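Local coordinates for glutathione S-transferase (Agrobacterium tumefaciens, PDB 2YCD), which probably conjugates glutathione to electrophilic compounds, as other members of the glutathione transferase superfamily do, and binds S-(p-nitrobenzyl)glutathione, at residues A[36-41]-A[91-96]. Numbering follows the deposited sequence.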
ATOM      1  N   MET A  36     -15.122   4.217  -2.895  1.00  9.01           N
ATOM      2  CA  MET A  36     -15.342   5.590  -2.456  1.00  8.49           C
ATOM      3  C   MET A  36     -14.187   6.556  -2.802  1.00  8.40           C
ATOM      4  O   MET A  36     -14.432   7.645  -3.333  1.00  7.95           O
ATOM      5  CB  MET A  36     -15.690   5.631  -0.972  1.00  9.21           C
ATOM      6  CG  MET A  36     -15.970   7.027  -0.472  1.00 10.44           C
ATOM      7  SD  MET A  36     -17.487   7.769  -1.170  1.00 11.34           S
ATOM      8  CE  MET A  36     -17.295   9.381  -0.438  1.00 12.37           C
ATOM      9  N   PRO A  37     -12.926   6.177  -2.513  1.00  7.31           N
ATOM     10  CA  PRO A  37     -11.851   7.120  -2.877  1.00  7.72           C
ATOM     11  C   PRO A  37     -11.767   7.343  -4.375  1.00  6.08           C
ATOM     12  O   PRO A  37     -11.421   8.440  -4.803  1.00  7.96           O
ATOM     13  CB  PRO A  37     -10.564   6.450  -2.342  1.00  7.16           C
ATOM     14  CG  PRO A  37     -10.977   4.997  -2.044  1.00  9.46           C
ATOM     15  CD  PRO A  37     -12.434   5.091  -1.646  1.00  7.47           C
ATOM     16  N   VAL A  38     -12.084   6.324  -5.177  1.00  7.35           N
ATOM     17  CA  VAL A  38     -12.096   6.481  -6.628  1.00  7.21           C
ATOM     18  C   VAL A  38     -13.205   7.461  -7.074  1.00  7.00           C
ATOM     19  O   VAL A  38     -12.956   8.356  -7.874  1.00  7.01           O
ATOM     20  CB  VAL A  38     -12.276   5.103  -7.307  1.00  7.03           C
ATOM     21  CG1 VAL A  38     -12.439   5.272  -8.818  1.00  7.79           C
ATOM     22  CG2 VAL A  38     -11.077   4.191  -6.982  1.00  8.27           C
ATOM     23  N   ARG A  39     -14.427   7.269  -6.579  1.00  7.55           N
ATOM     24  CA  ARG A  39     -15.537   8.178  -6.869  1.00  7.61           C
ATOM     25  C   ARG A  39     -15.174   9.603  -6.468  1.00  6.88           C
ATOM     26  O   ARG A  39     -15.456  10.562  -7.209  1.00  8.08           O
ATOM     27  CB  ARG A  39     -16.783   7.746  -6.101  1.00  7.14           C
ATOM     28  CG  ARG A  39     -17.400   6.415  -6.525  1.00  7.90           C
ATOM     29  CD  ARG A  39     -18.585   6.156  -5.597  1.00  8.44           C
ATOM     30  NE  ARG A  39     -19.385   4.961  -5.878  1.00  9.71           N
ATOM     31  CZ  ARG A  39     -20.424   4.953  -6.713  1.00  8.52           C
ATOM     32  NH1 ARG A  39     -20.714   6.022  -7.457  1.00  9.37           N
ATOM     33  NH2 ARG A  39     -21.140   3.848  -6.850  1.00  9.68           N
ATOM     34  N   TRP A  40     -14.601   9.762  -5.283  1.00  7.36           N
ATOM     35  CA  TRP A  40     -14.233  11.083  -4.789  1.00  7.35           C
ATOM     36  C   TRP A  40     -13.182  11.743  -5.697  1.00  6.43           C
ATOM     37  O   TRP A  40     -13.315  12.924  -6.078  1.00  7.50           O
ATOM     38  CB  TRP A  40     -13.764  10.933  -3.333  1.00  7.13           C
ATOM     39  CG  TRP A  40     -13.457  12.228  -2.588  1.00  6.09           C
ATOM     40  CD1 TRP A  40     -13.623  13.519  -3.045  1.00  6.58           C
ATOM     41  CD2 TRP A  40     -12.944  12.336  -1.256  1.00  7.77           C
ATOM     42  NE1 TRP A  40     -13.229  14.418  -2.066  1.00  7.89           N
ATOM     43  CE2 TRP A  40     -12.798  13.716  -0.968  1.00  8.37           C
ATOM     44  CE3 TRP A  40     -12.557  11.394  -0.288  1.00  7.97           C
ATOM     45  CZ2 TRP A  40     -12.299  14.178   0.259  1.00  7.60           C
ATOM     46  CZ3 TRP A  40     -12.071  11.849   0.935  1.00  8.90           C
ATOM     47  CH2 TRP A  40     -11.949  13.234   1.200  1.00  9.42           C
ATOM     48  N   ALA A  41     -12.165  10.990  -6.110  1.00  7.32           N
ATOM     49  CA  ALA A  41     -11.173  11.529  -7.034  1.00  8.19           C
ATOM     50  C   ALA A  41     -11.811  11.989  -8.347  1.00  8.12           C
ATOM     51  O   ALA A  41     -11.493  13.078  -8.863  1.00  8.41           O
ATOM     52  CB  ALA A  41     -10.067  10.501  -7.295  1.00  7.70           C
ATOM     53  N   MET A  91      -4.233   7.322  -8.340  1.00  7.95           N
ATOM     54  CA  MET A  91      -3.007   7.859  -8.932  0.79  9.35           C
ATOM     55  C   MET A  91      -3.200   8.226 -10.402  1.00  9.22           C
ATOM     56  O   MET A  91      -2.825   9.310 -10.845  1.00  9.70           O
ATOM     57  CB  MET A  91      -1.862   6.850  -8.794  0.79 10.44           C
ATOM     58  CG  MET A  91      -0.524   7.403  -9.251  0.79 10.00           C
ATOM     59  SD  MET A  91       0.118   8.656  -8.130  0.79 10.19           S
ATOM     60  CE  MET A  91       0.911   7.620  -6.911  0.79 15.23           C
ATOM     61  N   HIS A  92      -3.782   7.308 -11.166  1.00  8.15           N
ATOM     62  CA  HIS A  92      -4.011   7.531 -12.593  1.00  9.54           C
ATOM     63  C   HIS A  92      -4.896   8.737 -12.867  1.00  9.47           C
ATOM     64  O   HIS A  92      -4.586   9.564 -13.745  1.00 11.13           O
ATOM     65  CB  HIS A  92      -4.599   6.269 -13.241  1.00 10.02           C
ATOM     66  CG  HIS A  92      -4.927   6.425 -14.695  1.00  9.83           C
ATOM     67  ND1 HIS A  92      -3.957   6.485 -15.672  1.00 14.35           N
ATOM     68  CD2 HIS A  92      -6.116   6.540 -15.332  1.00 13.89           C
ATOM     69  CE1 HIS A  92      -4.537   6.608 -16.854  1.00 16.66           C
ATOM     70  NE2 HIS A  92      -5.842   6.656 -16.676  1.00 15.35           N
ATOM     71  N   ILE A  93      -5.988   8.843 -12.127  1.00  9.09           N
ATOM     72  CA  ILE A  93      -6.880   9.995 -12.236  1.00 10.23           C
ATOM     73  C   ILE A  93      -6.108  11.284 -11.929  1.00 11.65           C
ATOM     74  O   ILE A  93      -6.214  12.276 -12.668  1.00 12.43           O
ATOM     75  CB  ILE A  93      -8.086   9.827 -11.285  1.00  8.71           C
ATOM     76  CG1 ILE A  93      -8.936   8.632 -11.735  1.00 10.35           C
ATOM     77  CG2 ILE A  93      -8.959  11.109 -11.260  1.00 10.72           C
ATOM     78  CD1 ILE A  93      -9.904   8.080 -10.664  1.00  9.85           C
ATOM     79  N   ALA A  94      -5.326  11.262 -10.856  1.00 10.98           N
ATOM     80  CA  ALA A  94      -4.573  12.433 -10.415  1.00 11.96           C
ATOM     81  C   ALA A  94      -3.455  12.828 -11.382  1.00 14.21           C
ATOM     82  O   ALA A  94      -3.054  13.996 -11.416  1.00 16.89           O
ATOM     83  CB  ALA A  94      -3.980  12.178  -9.037  1.00 13.04           C
ATOM     84  N   GLN A  95      -2.931  11.869 -12.144  1.00 14.14           N
ATOM     85  CA  GLN A  95      -1.816  12.142 -13.055  1.00 17.07           C
ATOM     86  C   GLN A  95      -2.295  12.786 -14.356  1.00 21.14           C
ATOM     87  O   GLN A  95      -1.518  13.457 -15.041  1.00 25.52           O
ATOM     88  CB  GLN A  95      -1.029  10.856 -13.365  1.00 18.56           C
ATOM     89  CG  GLN A  95      -0.250  10.250 -12.188  1.00 20.81           C
ATOM     90  CD  GLN A  95       1.084  10.938 -11.906  1.00 34.59           C
ATOM     91  OE1 GLN A  95       1.490  11.849 -12.622  1.00 30.30           O
ATOM     92  NE2 GLN A  95       1.768  10.497 -10.851  1.00 34.68           N
ATOM     93  N   HIS A  96      -3.561  12.590 -14.707  1.00 20.32           N
ATOM     94  CA  HIS A  96      -4.043  13.028 -16.014  1.00 21.45           C
ATOM     95  C   HIS A  96      -5.099  14.121 -15.961  1.00 24.96           C
ATOM     96  O   HIS A  96      -5.649  14.523 -16.986  1.00 29.70           O
ATOM     97  CB  HIS A  96      -4.499  11.831 -16.839  1.00 28.66           C
ATOM     98  CG  HIS A  96      -3.373  10.925 -17.223  1.00 31.83           C
ATOM     99  ND1 HIS A  96      -3.098   9.752 -16.554  1.00 32.81           N
ATOM    100  CD2 HIS A  96      -2.424  11.046 -18.180  1.00 39.09           C
ATOM    101  CE1 HIS A  96      -2.039   9.180 -17.098  1.00 28.83           C
ATOM    102  NE2 HIS A  96      -1.611   9.943 -18.086  1.00 48.76           N
TER
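Within the segments 36-41 and 91-96, helix 35-45 and helix 86-96 come nearest at Ala41 and Ile93, whose CA atoms are 6.9 Å apart. The patch is small and made mainly by one isoleucine, which bridges the gap with both of its branches. Ile93 CG2, anti to the backbone N, lies 4.0 Å from Ala41 O and also touches Ala41 CB. The other branch, CG1, is anti to the carbonyl carbon (chi1 -65°) and places Ile93 CD1 beside Val38, about one turn earlier on helix 35-45. There Ile93 CD1 sits 4.2 Å from Val38 CG1. The same Ile93 CD1 is 4.1 Å from Val38 O. The methyl of Ala41 meets both ends of the fork, with Ala41 CB 4.2 Å from Ile93 CD1; so small a side chain suits the place because it leaves the isoleucine branches room against the helix backbone. Val38 also packs on Ile19 of strand 18-22. Leu100 touches both Ala41 and Ala94. The two helices belong to the thioredoxin-like N-terminal domain; on helix 86-96, Met91 packs on Phe116 of the second subunit, placing this helix between the domain interior and the dimer interface. Buried methyls thus pack on one another and on carbonyl oxygens of helix 35-45, with no polar side chain taking part across the contact, and the fit rests on van der Waals contact, the hydrophobic effect and side-chain shape.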